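Local coordinates for amine oxidase domain-containing protein (Pyrococcus furiosus, PDB 3NRN) that binds adenosine monophosphate in a Rossmann-type nucleotide pocket and is probably an oxidoreductase of the flavin-containing amine oxidase family, with its reaction unknown, at residues A66-I71 with G406-W411; G179-I184 with N284-T289. All coordinates share one frame; numbering follows the deposited sequence.

In the fold
Interaction 1 joins helix 64-72 to the C-terminal segment after helix 388-402, and interaction 2 packs residues 181-183 against residues 284-286, at strands 182-184 and 286-288. Along the chain the second is nested within the long loop closed by the first. Their centres lie about 22 Å apart and their nearest atoms about 7 Å, so they do not touch. Helix 165-178 links them: its last residue, Trp178, meets Trp411 edge-to-face, and interaction 2 begins at the next residue. Interaction 1 thus ties the C-terminal segment to helices near the nucleotide-binding part of the protein, while interaction 2 brings a small antiparallel sheet against the large mixed sheet. Both lie away from the bound AMP.

Interaction 1. Residues A66-I71 with G406-W411; sequences AHLLRI and GSFSEW
The Phe408 ring meets helix 64-72 at its CE1 corner, where Ile71 comes in at the edge, close to the ring plane, and Leu68 approaches from an oblique direction. Ile71 CD1 lies 3.8 Å from Phe408 CE1. Leu68 CD2 sits 4.0 Å from Phe408 CE1, and the leucine side chain runs nearly at a right angle to that of the phenylalanine. One ring corner therefore takes both methyl tips, in a small apolar contact with no hydrogen bond across it. The backbones stay well apart, with Leu68 CA 9.6 Å from Phe408 CA, and the side chains span the distance. On the helix, CG1 of Ile71 is placed between the backbone N and the carbonyl carbon (chi1 67°), and CD1 is extended beyond it toward the ring. Just past Phe408 the segment makes an ST turn, in which Trp411 N donates to Ser409 OG at 3.0 Å. Helix 388-402 lies beside both partners: Leu68 packs on Ala393, Phe408 on Met397 and Leu400, and Phe408 N is hydrogen-bonded to Glu401 OE2. Ile71 also touches Phe18 of helix 10-21, while Leu69 reaches that helix and helix 188-200.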
ATOM      1  N   ALA A  66       2.004  -9.247  -6.787  1.00 14.10           N
ATOM      2  CA  ALA A  66       2.465  -9.765  -8.079  1.00 18.09           C
ATOM      3  C   ALA A  66       1.888 -11.158  -8.303  1.00 17.54           C
ATOM      4  O   ALA A  66       1.421 -11.468  -9.397  1.00 18.64           O
ATOM      5  CB  ALA A  66       3.975  -9.826  -8.129  1.00 15.79           C
ATOM      6  N   HIS A  67       1.908 -11.989  -7.263  1.00 17.27           N
ATOM      7  CA  HIS A  67       1.379 -13.343  -7.394  1.00 26.82           C
ATOM      8  C   HIS A  67      -0.086 -13.329  -7.808  1.00 21.96           C
ATOM      9  O   HIS A  67      -0.488 -14.073  -8.696  1.00 26.90           O
ATOM     10  CB  HIS A  67       1.510 -14.128  -6.088  1.00 18.76           C
ATOM     11  CG  HIS A  67       0.996 -15.531  -6.187  1.00 17.83           C
ATOM     12  ND1 HIS A  67       1.518 -16.450  -7.072  1.00 23.30           N
ATOM     13  CD2 HIS A  67      -0.027 -16.157  -5.557  1.00 21.87           C
ATOM     14  CE1 HIS A  67       0.838 -17.580  -6.986  1.00 30.10           C
ATOM     15  NE2 HIS A  67      -0.106 -17.428  -6.074  1.00 24.76           N
ATOM     16  N   LEU A  68      -0.874 -12.480  -7.157  1.00 20.29           N
ATOM     17  CA  LEU A  68      -2.290 -12.378  -7.460  1.00 19.27           C
ATOM     18  C   LEU A  68      -2.506 -11.923  -8.890  1.00 27.08           C
ATOM     19  O   LEU A  68      -3.374 -12.441  -9.587  1.00 21.68           O
ATOM     20  CB  LEU A  68      -2.985 -11.390  -6.523  1.00 25.38           C
ATOM     21  CG  LEU A  68      -3.696 -11.916  -5.282  1.00 32.83           C
ATOM     22  CD1 LEU A  68      -4.515 -10.766  -4.673  1.00 20.61           C
ATOM     23  CD2 LEU A  68      -4.605 -13.090  -5.652  1.00 28.77           C
ATOM     24  N   LEU A  69      -1.723 -10.940  -9.322  1.00 22.35           N
ATOM     25  CA  LEU A  69      -1.853 -10.444 -10.684  1.00 24.35           C
ATOM     26  C   LEU A  69      -1.508 -11.555 -11.677  1.00 32.56           C
ATOM     27  O   LEU A  69      -2.177 -11.708 -12.700  1.00 24.98           O
ATOM     28  CB  LEU A  69      -0.942  -9.234 -10.893  1.00 18.01           C
ATOM     29  CG  LEU A  69      -1.309  -8.050  -9.992  1.00 20.88           C
ATOM     30  CD1 LEU A  69      -0.238  -6.979 -10.079  1.00 21.13           C
ATOM     31  CD2 LEU A  69      -2.676  -7.498 -10.407  1.00 23.32           C
ATOM     32  N   ARG A  70      -0.477 -12.341 -11.375  1.00 24.74           N
ATOM     33  CA  ARG A  70      -0.105 -13.416 -12.277  1.00 28.02           C
ATOM     34  C   ARG A  70      -1.216 -14.456 -12.416  1.00 20.12           C
ATOM     35  O   ARG A  70      -1.604 -14.799 -13.528  1.00 26.91           O
ATOM     36  CB  ARG A  70       1.187 -14.109 -11.824  1.00 29.08           C
ATOM     37  CG  ARG A  70       1.639 -15.220 -12.789  1.00 36.64           C
ATOM     38  CD  ARG A  70       2.997 -15.807 -12.419  1.00 34.35           C
ATOM     39  NE  ARG A  70       4.030 -14.774 -12.373  1.00 31.74           N
ATOM     40  CZ  ARG A  70       5.315 -15.004 -12.116  1.00 28.72           C
ATOM     41  NH1 ARG A  70       5.743 -16.238 -11.884  1.00 33.36           N
ATOM     42  NH2 ARG A  70       6.172 -13.992 -12.086  1.00 32.59           N
ATOM     43  N   ILE A  71      -1.746 -14.947 -11.300  1.00 24.44           N
ATOM     44  CA  ILE A  71      -2.786 -15.969 -11.381  1.00 23.24           C
ATOM     45  C   ILE A  71      -4.099 -15.456 -11.966  1.00 26.38           C
ATOM     46  O   ILE A  71      -4.917 -16.243 -12.438  1.00 25.01           O
ATOM     47  CB  ILE A  71      -3.037 -16.643 -10.001  1.00 29.40           C
ATOM     48  CG1 ILE A  71      -3.634 -15.647  -9.004  1.00 21.85           C
ATOM     49  CG2 ILE A  71      -1.715 -17.183  -9.455  1.00 24.28           C
ATOM     50  CD1 ILE A  71      -4.100 -16.294  -7.723  1.00 25.76           C
ATOM     51  N   GLY A 406     -11.073 -19.440  -2.244  1.00 28.56           N
ATOM     52  CA  GLY A 406      -9.728 -19.358  -2.793  1.00 29.12           C
ATOM     53  C   GLY A 406      -8.724 -20.017  -1.870  1.00 30.55           C
ATOM     54  O   GLY A 406      -8.915 -20.023  -0.657  1.00 29.88           O
ATOM     55  N   SER A 407      -7.658 -20.579  -2.435  1.00 26.82           N
ATOM     56  CA  SER A 407      -6.626 -21.227  -1.630  1.00 28.21           C
ATOM     57  C   SER A 407      -5.248 -20.787  -2.110  1.00 29.06           C
ATOM     58  O   SER A 407      -4.946 -20.856  -3.304  1.00 27.93           O
ATOM     59  CB  SER A 407      -6.752 -22.750  -1.723  1.00 25.33           C
ATOM     60  OG  SER A 407      -5.888 -23.374  -0.793  1.00 31.97           O
ATOM     61  N   PHE A 408      -4.410 -20.350  -1.174  1.00 23.99           N
ATOM     62  CA  PHE A 408      -3.077 -19.855  -1.505  1.00 24.26           C
ATOM     63  C   PHE A 408      -1.976 -20.474  -0.660  1.00 28.99           C
ATOM     64  O   PHE A 408      -2.179 -20.754   0.515  1.00 19.49           O
ATOM     65  CB  PHE A 408      -3.049 -18.338  -1.313  1.00 25.12           C
ATOM     66  CG  PHE A 408      -4.143 -17.630  -2.037  1.00 23.64           C
ATOM     67  CD1 PHE A 408      -4.000 -17.297  -3.377  1.00 21.31           C
ATOM     68  CD2 PHE A 408      -5.354 -17.367  -1.400  1.00 13.81           C
ATOM     69  CE1 PHE A 408      -5.053 -16.715  -4.083  1.00 23.68           C
ATOM     70  CE2 PHE A 408      -6.409 -16.791  -2.097  1.00 26.65           C
ATOM     71  CZ  PHE A 408      -6.257 -16.466  -3.440  1.00 27.37           C
ATOM     72  N   SER A 409      -0.803 -20.661  -1.264  1.00 26.25           N
ATOM     73  CA  SER A 409       0.344 -21.224  -0.564  1.00 30.77           C
ATOM     74  C   SER A 409       0.708 -20.339   0.610  1.00 32.07           C
ATOM     75  O   SER A 409       0.615 -19.113   0.524  1.00 25.07           O
ATOM     76  CB  SER A 409       1.556 -21.306  -1.493  1.00 31.65           C
ATOM     77  OG  SER A 409       2.745 -21.446  -0.735  1.00 32.13           O
ATOM     78  N   GLU A 410       1.155 -20.946   1.700  1.00 26.22           N
ATOM     79  CA  GLU A 410       1.524 -20.149   2.852  1.00 24.06           C
ATOM     80  C   GLU A 410       2.787 -19.334   2.587  1.00 29.04           C
ATOM     81  O   GLU A 410       3.186 -18.507   3.403  1.00 31.97           O
ATOM     82  CB  GLU A 410       1.660 -21.035   4.090  1.00 31.78           C
ATOM     83  CG  GLU A 410       0.314 -21.615   4.504  1.00 39.91           C
ATOM     84  CD  GLU A 410       0.279 -22.081   5.946  1.00 51.48           C
ATOM     85  OE1 GLU A 410       0.539 -21.258   6.853  1.00 55.29           O
ATOM     86  OE2 GLU A 410      -0.021 -23.270   6.169  1.00 47.79           O
ATOM     87  N   TRP A 411       3.407 -19.560   1.435  1.00 27.50           N
ATOM     88  CA  TRP A 411       4.582 -18.783   1.045  1.00 26.29           C
ATOM     89  C   TRP A 411       4.137 -17.320   0.831  1.00 25.77           C
ATOM     90  O   TRP A 411       4.930 -16.387   0.969  1.00 32.69           O
ATOM     91  CB  TRP A 411       5.177 -19.355  -0.252  1.00 19.16           C
ATOM     92  CG  TRP A 411       6.272 -18.525  -0.861  1.00 30.36           C
ATOM     93  CD1 TRP A 411       6.192 -17.769  -1.997  1.00 36.11           C
ATOM     94  CD2 TRP A 411       7.609 -18.364  -0.368  1.00 30.23           C
ATOM     95  NE1 TRP A 411       7.396 -17.147  -2.243  1.00 30.30           N
ATOM     96  CE2 TRP A 411       8.282 -17.494  -1.258  1.00 29.54           C
ATOM     97  CE3 TRP A 411       8.307 -18.870   0.740  1.00 41.21           C
ATOM     98  CZ2 TRP A 411       9.622 -17.118  -1.074  1.00 38.24           C
ATOM     99  CZ3 TRP A 411       9.640 -18.496   0.923  1.00 34.58           C
ATOM    100  CH2 TRP A 411      10.281 -17.628   0.018  1.00 36.92           C
TER

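Interaction 2. Residues G179-I184 with N284-T289; sequences GGPGLI and NTIVFT
Pro181 packs on Ile286 and Leu183 on Asn284 where two sheets meet: strand 182-184 is the middle strand of a three-stranded antiparallel sheet, and strand 286-288 lies within the large mixed sheet. The short pieces 181-183 and 284-286 run 135° apart, and no hydrogen bond passes directly between them. Pro181 and Leu183, two residues apart, both point toward the other segment and divide the contact into an apolar half and a mixed half.

In the apolar half, the CG corner of the proline ring, the puckered atom of a C-gamma endo ring, is 3.8 Å from Ile286 CD1. The isoleucine has CG1 between its backbone N and carbonyl carbon (chi1 54°) and an extended outer arm, which carries CD1 to the proline; its CG2 branch also lies 4.0 Å from Pro181 CG. Met56 of strand 56-57 touches both residues, and Asn298 of strand 296-298 packs on Ile286.

In the mixed half, Leu183 and Asn284 come from opposite directions. CG of Asn284 swings anti to its N (chi1 -176°), bringing the amide over to the leucine. The amide is buried, and its polar atoms are used next to the adjoining edge strand: ND2 bonds to Val79 O, while OD1 bonds to Ser81 OG. These bonds probably fix the rotation of the amide and tie Asn284 to the three-stranded sheet, since Leu183 itself pairs through its backbone with Val79. The same OD1 lies close against aliphatic carbon, 3.3 Å from Leu183 CG and 3.5 Å from Leu183 CD1.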
ATOM      1  N   GLY A 179      11.922 -10.168  -0.872  1.00 23.56           N
ATOM      2  CA  GLY A 179      12.881  -9.183  -1.337  1.00 21.39           C
ATOM      3  C   GLY A 179      12.458  -7.729  -1.336  1.00 26.14           C
ATOM      4  O   GLY A 179      11.588  -7.324  -0.564  1.00 28.85           O
ATOM      5  N   GLY A 180      13.096  -6.951  -2.212  1.00 19.98           N
ATOM      6  CA  GLY A 180      12.828  -5.529  -2.325  1.00 20.62           C
ATOM      7  C   GLY A 180      11.694  -5.167  -3.262  1.00 24.10           C
ATOM      8  O   GLY A 180      11.049  -6.049  -3.825  1.00 16.51           O
ATOM      9  N   PRO A 181      11.453  -3.861  -3.476  1.00 22.29           N
ATOM     10  CA  PRO A 181      10.399  -3.320  -4.334  1.00 29.71           C
ATOM     11  C   PRO A 181      10.645  -3.424  -5.828  1.00 28.16           C
ATOM     12  O   PRO A 181      11.709  -3.844  -6.279  1.00 34.37           O
ATOM     13  CB  PRO A 181      10.319  -1.869  -3.885  1.00 29.26           C
ATOM     14  CG  PRO A 181      11.766  -1.545  -3.699  1.00 31.12           C
ATOM     15  CD  PRO A 181      12.296  -2.770  -2.951  1.00 25.98           C
ATOM     16  N   GLY A 182       9.634  -3.014  -6.587  1.00 28.95           N
ATOM     17  CA  GLY A 182       9.714  -3.037  -8.031  1.00 28.40           C
ATOM     18  C   GLY A 182       8.810  -1.969  -8.603  1.00 32.73           C
ATOM     19  O   GLY A 182       7.764  -1.661  -8.025  1.00 28.72           O
ATOM     20  N   LEU A 183       9.224  -1.398  -9.730  1.00 31.96           N
ATOM     21  CA  LEU A 183       8.465  -0.359 -10.413  1.00 26.09           C
ATOM     22  C   LEU A 183       7.502  -0.987 -11.415  1.00 26.68           C
ATOM     23  O   LEU A 183       7.731  -2.096 -11.900  1.00 26.52           O
ATOM     24  CB  LEU A 183       9.415   0.593 -11.141  1.00 27.51           C
ATOM     25  CG  LEU A 183      10.378   1.428 -10.291  1.00 30.27           C
ATOM     26  CD1 LEU A 183      11.225   2.316 -11.203  1.00 23.57           C
ATOM     27  CD2 LEU A 183       9.591   2.286  -9.317  1.00 21.03           C
ATOM     28  N   ILE A 184       6.433  -0.261 -11.728  1.00 25.02           N
ATOM     29  CA  ILE A 184       5.410  -0.731 -12.647  1.00 27.62           C
ATOM     30  C   ILE A 184       5.395   0.067 -13.952  1.00 25.97           C
ATOM     31  O   ILE A 184       5.156   1.273 -13.941  1.00 21.32           O
ATOM     32  CB  ILE A 184       4.009  -0.591 -12.022  1.00 28.41           C
ATOM     33  CG1 ILE A 184       4.021  -1.092 -10.575  1.00 22.35           C
ATOM     34  CG2 ILE A 184       3.001  -1.361 -12.852  1.00 20.20           C
ATOM     35  CD1 ILE A 184       2.753  -0.790  -9.833  1.00 26.30           C
ATOM     36  N   ASN A 284      16.285   2.536 -10.994  1.00 36.55           N
ATOM     37  CA  ASN A 284      15.268   1.686 -10.378  1.00 38.85           C
ATOM     38  C   ASN A 284      15.693   1.196  -9.000  1.00 38.24           C
ATOM     39  O   ASN A 284      16.253   0.106  -8.862  1.00 34.01           O
ATOM     40  CB  ASN A 284      14.968   0.478 -11.273  1.00 32.96           C
ATOM     41  CG  ASN A 284      13.841  -0.384 -10.728  1.00 36.15           C
ATOM     42  OD1 ASN A 284      13.248  -0.071  -9.696  1.00 41.66           O
ATOM     43  ND2 ASN A 284      13.540  -1.475 -11.426  1.00 33.11           N
ATOM     44  N   THR A 285      15.415   2.005  -7.983  1.00 36.41           N
ATOM     45  CA  THR A 285      15.749   1.670  -6.601  1.00 36.95           C
ATOM     46  C   THR A 285      15.031   2.670  -5.697  1.00 35.12           C
ATOM     47  O   THR A 285      14.389   3.603  -6.181  1.00 37.37           O
ATOM     48  CB  THR A 285      17.277   1.791  -6.345  1.00 40.14           C
ATOM     49  OG1 THR A 285      17.993   1.142  -7.399  1.00 61.17           O
ATOM     50  CG2 THR A 285      17.660   1.124  -5.033  1.00 28.97           C
ATOM     51  N   ILE A 286      15.122   2.466  -4.389  1.00 33.47           N
ATOM     52  CA  ILE A 286      14.523   3.396  -3.443  1.00 33.71           C
ATOM     53  C   ILE A 286      15.656   3.883  -2.553  1.00 30.82           C
ATOM     54  O   ILE A 286      16.618   3.155  -2.314  1.00 32.52           O
ATOM     55  CB  ILE A 286      13.454   2.730  -2.557  1.00 35.89           C
ATOM     56  CG1 ILE A 286      14.035   1.492  -1.877  1.00 41.02           C
ATOM     57  CG2 ILE A 286      12.235   2.386  -3.388  1.00 39.81           C
ATOM     58  CD1 ILE A 286      13.061   0.792  -0.953  1.00 40.80           C
ATOM     59  N   VAL A 287      15.549   5.113  -2.071  1.00 31.40           N
ATOM     60  CA  VAL A 287      16.583   5.661  -1.205  1.00 29.10           C
ATOM     61  C   VAL A 287      16.011   6.071   0.142  1.00 21.54           C
ATOM     62  O   VAL A 287      15.160   6.954   0.218  1.00 28.20           O
ATOM     63  CB  VAL A 287      17.259   6.900  -1.839  1.00 29.82           C
ATOM     64  CG1 VAL A 287      18.342   7.438  -0.900  1.00 27.06           C
ATOM     65  CG2 VAL A 287      17.853   6.535  -3.190  1.00 27.11           C
ATOM     66  N   PHE A 288      16.476   5.419   1.200  1.00 23.70           N
ATOM     67  CA  PHE A 288      16.031   5.748   2.545  1.00 29.27           C
ATOM     68  C   PHE A 288      16.774   7.009   2.973  1.00 31.12           C
ATOM     69  O   PHE A 288      17.941   7.187   2.633  1.00 31.89           O
ATOM     70  CB  PHE A 288      16.332   4.589   3.493  1.00 26.14           C
ATOM     71  CG  PHE A 288      15.430   3.413   3.297  1.00 33.56           C
ATOM     72  CD1 PHE A 288      14.130   3.433   3.792  1.00 33.98           C
ATOM     73  CD2 PHE A 288      15.858   2.300   2.574  1.00 31.30           C
ATOM     74  CE1 PHE A 288      13.263   2.361   3.568  1.00 35.99           C
ATOM     75  CE2 PHE A 288      14.999   1.224   2.343  1.00 30.88           C
ATOM     76  CZ  PHE A 288      13.699   1.257   2.842  1.00 30.34           C
ATOM     77  N   THR A 289      16.101   7.881   3.716  1.00 29.98           N
ATOM     78  CA  THR A 289      16.713   9.133   4.143  1.00 26.86           C
ATOM     79  C   THR A 289      16.731   9.310   5.659  1.00 29.18           C
ATOM     80  O   THR A 289      16.090  10.210   6.199  1.00 29.34           O
ATOM     81  CB  THR A 289      15.982  10.329   3.505  1.00 30.58           C
ATOM     82  OG1 THR A 289      14.600  10.295   3.884  1.00 29.80           O
ATOM     83  CG2 THR A 289      16.075  10.260   1.977  1.00 24.71           C
TER